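PDB 3BRQ: HTH-type transcriptional regulator AscG, which represses transcription of the cryptic asc operon of Escherichia coli, acting as a sequence-specific DNA-binding transcription factor. Local coordinates for residues Met211-Gly214 against Ala215-Ala218; Ala44-Ala47 against Glu48-Arg52; Ser89-Glu92 against Ile93-Ile96. All coordinates share one frame; numbering follows the deposited sequence.

Contact 1 of 3, residues Met211-Gly214 against Ala215-Ala218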
loop_
_atom_site.group_PDB
_atom_site.type_symbol
_atom_site.label_atom_id
_atom_site.label_comp_id
_atom_site.label_asym_id
_atom_site.label_seq_id
_atom_site.Cartn_x
_atom_site.Cartn_y
_atom_site.Cartn_z
HETATM N N MSE B 211 3.982 -9.015 8.549
HETATM C CA MSE B 211 4.286 -10.229 9.222
HETATM C C MSE B 211 4.340 -10.078 10.738
HETATM O O MSE B 211 3.919 -11.005 11.434
HETATM C CB MSE B 211 5.616 -10.808 8.673
HETATM C CG MSE B 211 5.483 -11.279 7.166
HETATM SE SE MSE B 211 7.165 -12.247 6.762
HETATM C CE MSE B 211 7.005 -13.705 7.887
ATOM N N ALA B 212 4.834 -8.952 11.271
ATOM C CA ALA B 212 4.926 -8.764 12.722
ATOM C C ALA B 212 3.473 -8.753 13.251
ATOM O O ALA B 212 3.207 -9.267 14.314
ATOM C CB ALA B 212 5.618 -7.458 13.069
ATOM N N ILE B 213 2.559 -8.171 12.504
ATOM C CA ILE B 213 1.149 -8.137 12.992
ATOM C C ILE B 213 0.531 -9.549 12.931
ATOM O O ILE B 213 -0.126 -9.994 13.888
ATOM C CB ILE B 213 0.298 -7.119 12.224
ATOM C CG1 ILE B 213 0.732 -5.684 12.553
ATOM C CG2 ILE B 213 -1.238 -7.278 12.572
ATOM C CD1 ILE B 213 0.335 -4.608 11.473
ATOM N N GLY B 214 0.814 -10.287 11.859
ATOM C CA GLY B 214 0.328 -11.647 11.811
ATOM C C GLY B 214 0.861 -12.396 12.996
ATOM O O GLY B 214 0.156 -13.227 13.609
ATOM N N ALA B 215 2.143 -12.160 13.291
ATOM C CA ALA B 215 2.823 -12.898 14.333
ATOM C C ALA B 215 2.298 -12.533 15.751
ATOM O O ALA B 215 1.974 -13.401 16.527
ATOM C CB ALA B 215 4.414 -12.698 14.194
HETATM N N MSE B 216 2.116 -11.245 16.047
HETATM C CA MSE B 216 1.416 -10.866 17.263
HETATM C C MSE B 216 0.025 -11.539 17.387
HETATM O O MSE B 216 -0.433 -11.837 18.502
HETATM C CB MSE B 216 1.263 -9.353 17.374
HETATM C CG MSE B 216 2.537 -8.668 17.711
HETATM SE SE MSE B 216 2.468 -6.813 18.084
HETATM C CE MSE B 216 1.351 -6.171 16.635
ATOM N N LYS B 217 -0.638 -11.805 16.273
ATOM C CA LYS B 217 -1.996 -12.402 16.352
ATOM C C LYS B 217 -1.863 -13.864 16.786
ATOM O O LYS B 217 -2.505 -14.345 17.709
ATOM C CB LYS B 217 -2.763 -12.256 15.010
ATOM C CG LYS B 217 -4.129 -12.934 14.963
ATOM C CD LYS B 217 -5.179 -12.121 15.715
ATOM C CE LYS B 217 -6.561 -12.747 15.636
ATOM N NZ LYS B 217 -7.525 -11.928 16.479
ATOM N N ALA B 218 -0.945 -14.556 16.155
ATOM C CA ALA B 218 -0.793 -15.985 16.426
ATOM C C ALA B 218 -0.277 -16.167 17.866
ATOM O O ALA B 218 -0.660 -17.125 18.560
ATOM C CB ALA B 218 0.107 -16.613 15.386
#
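The flat groups that meet between M211-G214 and A215-A218 are peptide carbonyls, and none is met by a ring or a planar side chain. At A212 the M216 amide comes to the oxygen end with its N-H pointing almost straight at the acceptor, 177° with M216 N 2.8 Å from A212 O, straighter than the other bonds of the turn. The aliphatic start of M216 lies against the same oxygen, with M216 CG 3.5 Å from A212 O. The A215 methyl rests beside the carbonyl one residue earlier, A215 CB standing 3.3 Å from M211 O. The carbonyl of G214 is shared: A218 N bonds to G214 O at 3.1 Å, and K217 N, whose main acceptor is I213 O, adds a weak second bond.

Side chains meet directly at one place. The selenomethionine chain of M216 bends at chi3 (-46°), which brings its terminal methyl back across the I213 side chain, with M216 CE 4.2 Å from I213 CG1. The K217 side chain instead runs away from the first turn, and its NZ is hydrogen-bonded to the backbone oxygen of T244 of the second subunit.

Helix 209-221, to which all eight residues belong, is the crossover helix of a beta-alpha-beta unit between strands 203-206 and 231-235. A215 packs on L204 of the first strand and on L145 of strand 142-145, while A215 and A218 both touch V191 of helix 184-197, and A218 also A188.

Contact 2 of 3, residues Ala44-Ala47 against Glu48-Arg52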
loop_
_atom_site.group_PDB
_atom_site.type_symbol
_atom_site.label_atom_id
_atom_site.label_comp_id
_atom_site.label_asym_id
_atom_site.label_seq_id
_atom_site.Cartn_x
_atom_site.Cartn_y
_atom_site.Cartn_z
ATOM N N ALA B 44 6.171 11.843 -7.775
ATOM C CA ALA B 44 5.160 12.566 -8.591
ATOM C C ALA B 44 5.074 13.997 -8.144
ATOM O O ALA B 44 5.123 14.895 -8.946
ATOM C CB ALA B 44 3.751 11.929 -8.461
ATOM N N ARG B 45 4.938 14.200 -6.843
ATOM C CA ARG B 45 4.960 15.555 -6.314
ATOM C C ARG B 45 6.227 16.340 -6.736
ATOM O O ARG B 45 6.136 17.470 -7.211
ATOM C CB ARG B 45 4.779 15.509 -4.797
ATOM C CG ARG B 45 3.951 16.635 -4.257
ATOM C CD ARG B 45 2.501 16.586 -4.753
ATOM N NE ARG B 45 1.903 17.926 -4.700
ATOM C CZ ARG B 45 0.796 18.257 -4.025
ATOM N NH1 ARG B 45 0.125 17.336 -3.329
ATOM N NH2 ARG B 45 0.347 19.522 -4.051
HETATM N N MSE B 46 7.401 15.728 -6.638
HETATM C CA MSE B 46 8.616 16.468 -6.943
HETATM C C MSE B 46 8.698 16.832 -8.425
HETATM O O MSE B 46 9.032 17.967 -8.781
HETATM C CB MSE B 46 9.847 15.655 -6.550
HETATM C CG MSE B 46 10.478 16.038 -5.226
HETATM SE SE MSE B 46 12.364 16.406 -5.578
HETATM C CE MSE B 46 12.109 18.140 -6.487
ATOM N N ALA B 47 8.402 15.865 -9.296
ATOM C CA ALA B 47 8.329 16.112 -10.726
ATOM C C ALA B 47 7.291 17.205 -11.027
ATOM O O ALA B 47 7.574 18.132 -11.790
ATOM C CB ALA B 47 7.975 14.822 -11.483
ATOM N N GLU B 48 6.113 17.113 -10.426
ATOM C CA GLU B 48 5.056 18.109 -10.700
ATOM C C GLU B 48 5.568 19.517 -10.362
ATOM O O GLU B 48 5.510 20.422 -11.214
ATOM C CB GLU B 48 3.748 17.759 -9.963
ATOM C CG GLU B 48 2.629 18.787 -10.093
ATOM C CD GLU B 48 1.374 18.365 -9.367
ATOM O OE1 GLU B 48 1.453 17.565 -8.427
ATOM O OE2 GLU B 48 0.279 18.810 -9.735
ATOM N N GLU B 49 6.142 19.684 -9.165
ATOM C CA GLU B 49 6.587 21.007 -8.727
ATOM C C GLU B 49 7.677 21.554 -9.635
ATOM O O GLU B 49 7.737 22.762 -9.870
ATOM C CB GLU B 49 7.079 20.997 -7.276
ATOM C CG GLU B 49 5.992 20.646 -6.220
ATOM C CD GLU B 49 6.518 20.749 -4.782
ATOM O OE1 GLU B 49 7.013 21.857 -4.432
ATOM O OE2 GLU B 49 6.449 19.749 -4.002
ATOM N N LYS B 50 8.546 20.687 -10.135
ATOM C CA LYS B 50 9.609 21.143 -11.025
ATOM C C LYS B 50 9.255 21.202 -12.525
ATOM O O LYS B 50 10.162 21.371 -13.354
ATOM C CB LYS B 50 10.875 20.306 -10.812
ATOM C CG LYS B 50 11.475 20.388 -9.367
ATOM C CD LYS B 50 12.058 21.764 -9.035
ATOM C CE LYS B 50 12.484 21.873 -7.532
ATOM N NZ LYS B 50 12.373 23.298 -7.001
ATOM N N GLY B 51 7.970 21.020 -12.870
ATOM C CA GLY B 51 7.499 21.172 -14.249
ATOM C C GLY B 51 7.867 20.050 -15.193
ATOM O O GLY B 51 7.892 20.265 -16.418
ATOM N N ARG B 52 8.171 18.866 -14.630
ATOM C CA ARG B 52 8.408 17.643 -15.398
ATOM C C ARG B 52 7.181 16.732 -15.470
ATOM O O ARG B 52 6.413 16.649 -14.524
ATOM C CB ARG B 52 9.579 16.831 -14.794
ATOM C CG ARG B 52 10.961 17.263 -15.246
ATOM C CD ARG B 52 11.334 18.662 -14.740
ATOM N NE ARG B 52 12.535 19.178 -15.389
ATOM C CZ ARG B 52 13.268 20.200 -14.937
ATOM N NH1 ARG B 52 12.933 20.838 -13.818
ATOM N NH2 ARG B 52 14.367 20.570 -15.599
#
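The carbonyl of A47 is answered from five residues on: R52 N donates to A47 O at 3.0 Å, one residue beyond the usual helical partner. Before it the helix is regular, E48 N bonding to A44 O and E49 N to R45 O. K50 N bonds likewise to M46 O at 3.1 Å, and K50 is the first residue to leave helical angles. G51, the C-prime residue, turns the chain with a positive phi (75°) and returns its amide to E48 O. With the R52 bond this makes a Schellman motif, which closes helix 36-49 just before strand 53-60 in a beta-alpha-beta unit.

Along the flank M46 and K50 run alongside each other, the M46 chain bent at both chi2 and chi3 (73°), which together set its methyl against the lysine stem, M46 CE 3.7 Å from K50 CG. R45 NE lies 3.8 Å from E48 OE1, a long salt bridge with the oxygen well out of the guanidinium plane, and the place of OE1 is doubtful. E48 OE2 is hydrogen-bonded to H61 of the second subunit. R52 NH1 reaches back weakly to K50 O, while R52 NH2 binds Q20 and forms a salt bridge with D271.

Contact 3 of 3, residues Ser89-Glu92 against Ile93-Ile96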
loop_
_atom_site.group_PDB
_atom_site.type_symbol
_atom_site.label_atom_id
_atom_site.label_comp_id
_atom_site.label_asym_id
_atom_site.label_seq_id
_atom_site.Cartn_x
_atom_site.Cartn_y
_atom_site.Cartn_z
ATOM N N SER B 89 21.313 -7.462 -11.161
ATOM C CA SER B 89 22.493 -7.454 -10.293
ATOM C C SER B 89 23.086 -6.058 -10.342
ATOM O O SER B 89 22.888 -5.307 -11.297
ATOM C CB SER B 89 23.521 -8.444 -10.787
ATOM O OG SER B 89 24.037 -7.983 -11.999
ATOM N N VAL B 90 23.796 -5.681 -9.294
ATOM C CA VAL B 90 24.631 -4.446 -9.304
ATOM C C VAL B 90 25.416 -4.194 -10.614
ATOM O O VAL B 90 25.330 -3.104 -11.226
ATOM C CB VAL B 90 25.509 -4.418 -8.007
ATOM C CG1 VAL B 90 26.838 -3.691 -8.178
ATOM C CG2 VAL B 90 24.673 -3.800 -6.886
ATOM N N ASP B 91 26.163 -5.210 -11.047
ATOM C CA ASP B 91 26.925 -5.131 -12.263
ATOM C C ASP B 91 26.053 -4.904 -13.470
ATOM O O ASP B 91 26.440 -4.156 -14.337
ATOM C CB ASP B 91 27.754 -6.399 -12.476
ATOM C CG ASP B 91 28.842 -6.543 -11.436
ATOM O OD1 ASP B 91 29.324 -5.501 -10.949
ATOM O OD2 ASP B 91 29.225 -7.690 -11.115
ATOM N N GLU B 92 24.911 -5.584 -13.550
ATOM C CA GLU B 92 23.970 -5.297 -14.655
ATOM C C GLU B 92 23.535 -3.836 -14.649
ATOM O O GLU B 92 23.468 -3.199 -15.693
ATOM C CB GLU B 92 22.757 -6.207 -14.598
ATOM C CG GLU B 92 23.088 -7.619 -15.061
ATOM C CD GLU B 92 21.932 -8.615 -14.869
ATOM O OE1 GLU B 92 21.386 -8.753 -13.755
ATOM O OE2 GLU B 92 21.578 -9.269 -15.866
ATOM N N ILE B 93 23.254 -3.299 -13.466
ATOM C CA ILE B 93 22.896 -1.895 -13.345
ATOM C C ILE B 93 24.068 -0.987 -13.784
ATOM O O ILE B 93 23.852 -0.062 -14.558
ATOM C CB ILE B 93 22.336 -1.557 -11.938
ATOM C CG1 ILE B 93 21.093 -2.451 -11.628
ATOM C CG2 ILE B 93 21.923 -0.062 -11.886
ATOM C CD1 ILE B 93 20.855 -2.830 -10.104
ATOM N N ASP B 94 25.314 -1.294 -13.370
ATOM C CA ASP B 94 26.447 -0.484 -13.795
ATOM C C ASP B 94 26.561 -0.502 -15.342
ATOM O O ASP B 94 26.854 0.515 -15.981
ATOM C CB ASP B 94 27.769 -0.975 -13.141
ATOM C CG ASP B 94 28.001 -0.390 -11.736
ATOM O OD1 ASP B 94 27.797 0.832 -11.544
ATOM O OD2 ASP B 94 28.417 -1.160 -10.821
ATOM N N ASP B 95 26.305 -1.657 -15.947
ATOM C CA ASP B 95 26.438 -1.768 -17.403
ATOM C C ASP B 95 25.372 -0.933 -18.079
ATOM O O ASP B 95 25.640 -0.241 -19.066
ATOM C CB ASP B 95 26.326 -3.221 -17.842
ATOM C CG ASP B 95 27.606 -4.029 -17.570
ATOM O OD1 ASP B 95 28.659 -3.443 -17.291
ATOM O OD2 ASP B 95 27.531 -5.274 -17.655
ATOM N N ILE B 96 24.163 -0.949 -17.523
ATOM C CA ILE B 96 23.107 -0.117 -18.085
ATOM C C ILE B 96 23.539 1.337 -18.089
ATOM O O ILE B 96 23.457 1.996 -19.129
ATOM C CB ILE B 96 21.737 -0.380 -17.407
ATOM C CG1 ILE B 96 21.168 -1.709 -17.905
ATOM C CG2 ILE B 96 20.679 0.696 -17.758
ATOM C CD1 ILE B 96 20.416 -2.467 -16.875
HETATM O O HOH W 1 29.922 -3.002 -11.513
HETATM O O HOH W 2 29.685 -4.222 -14.707
#
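S89 and I93 touch at the first turn of helix 90-98, where a capping box joins S89 to E92. E92 N donates to S89 OG at 3.0 Å, and S89 N donates to E92 OE1 at 2.9 Å in a nearly straight bond (178°); OE1 accepts with its anti lone pair, facing away from OE2. The S89 hydroxyl adds a weak bond to E92 OE1, and E92 OE2 has a salt bridge to R67.

Backbone bonds follow in regular order, from I93 N to S89 O up to I96 N to E92 O.

Van der Waals contact is made by the isoleucines. With I93 CG1 anti to the carbonyl carbon (chi1 -57°), the longer branch folds back over the first turn, leaving I93 CD1 3.4 Å from S89 O, and that of I96 lies likewise on the E92 carbonyl. I93 also packs on P85, L111 and V106, and an alanine here would probably open a gap against V106 and leave the S89 carbonyl without its apolar cover.

Charge gathers on another side, where D91 OD1 and D94 OD2 stand 4.4 Å apart with a water between them. The D94 carboxylate is held by the backbone amides of K113 and N114, which would probably ease the crowding of like charges. A third acidic side chain, that of D95, meets another water, 2.9 Å from D95 OD1 and 3.3 Å from D91 O.

All three contacts are local turns of crossover helices in beta-alpha-beta units, but in different parts of the helix. Contact 1 lies mid-helix and is wholly buried; contact 2 ends a helix and contact 3 begins one, both partly buried. Contacts 2 and 3 serve the five-stranded parallel sheet, whereas contact 1 belongs to the six-stranded mixed one. Chemistry follows place: apolar residues, over half of them alanine or glycine, make up contact 1 apart from K217, whereas charged side chains cluster in the other two, with glycine closing one helix and a serine-glutamate pair opening the other. Contacts 1 and 2 also meet the second subunit; contact 3 does not.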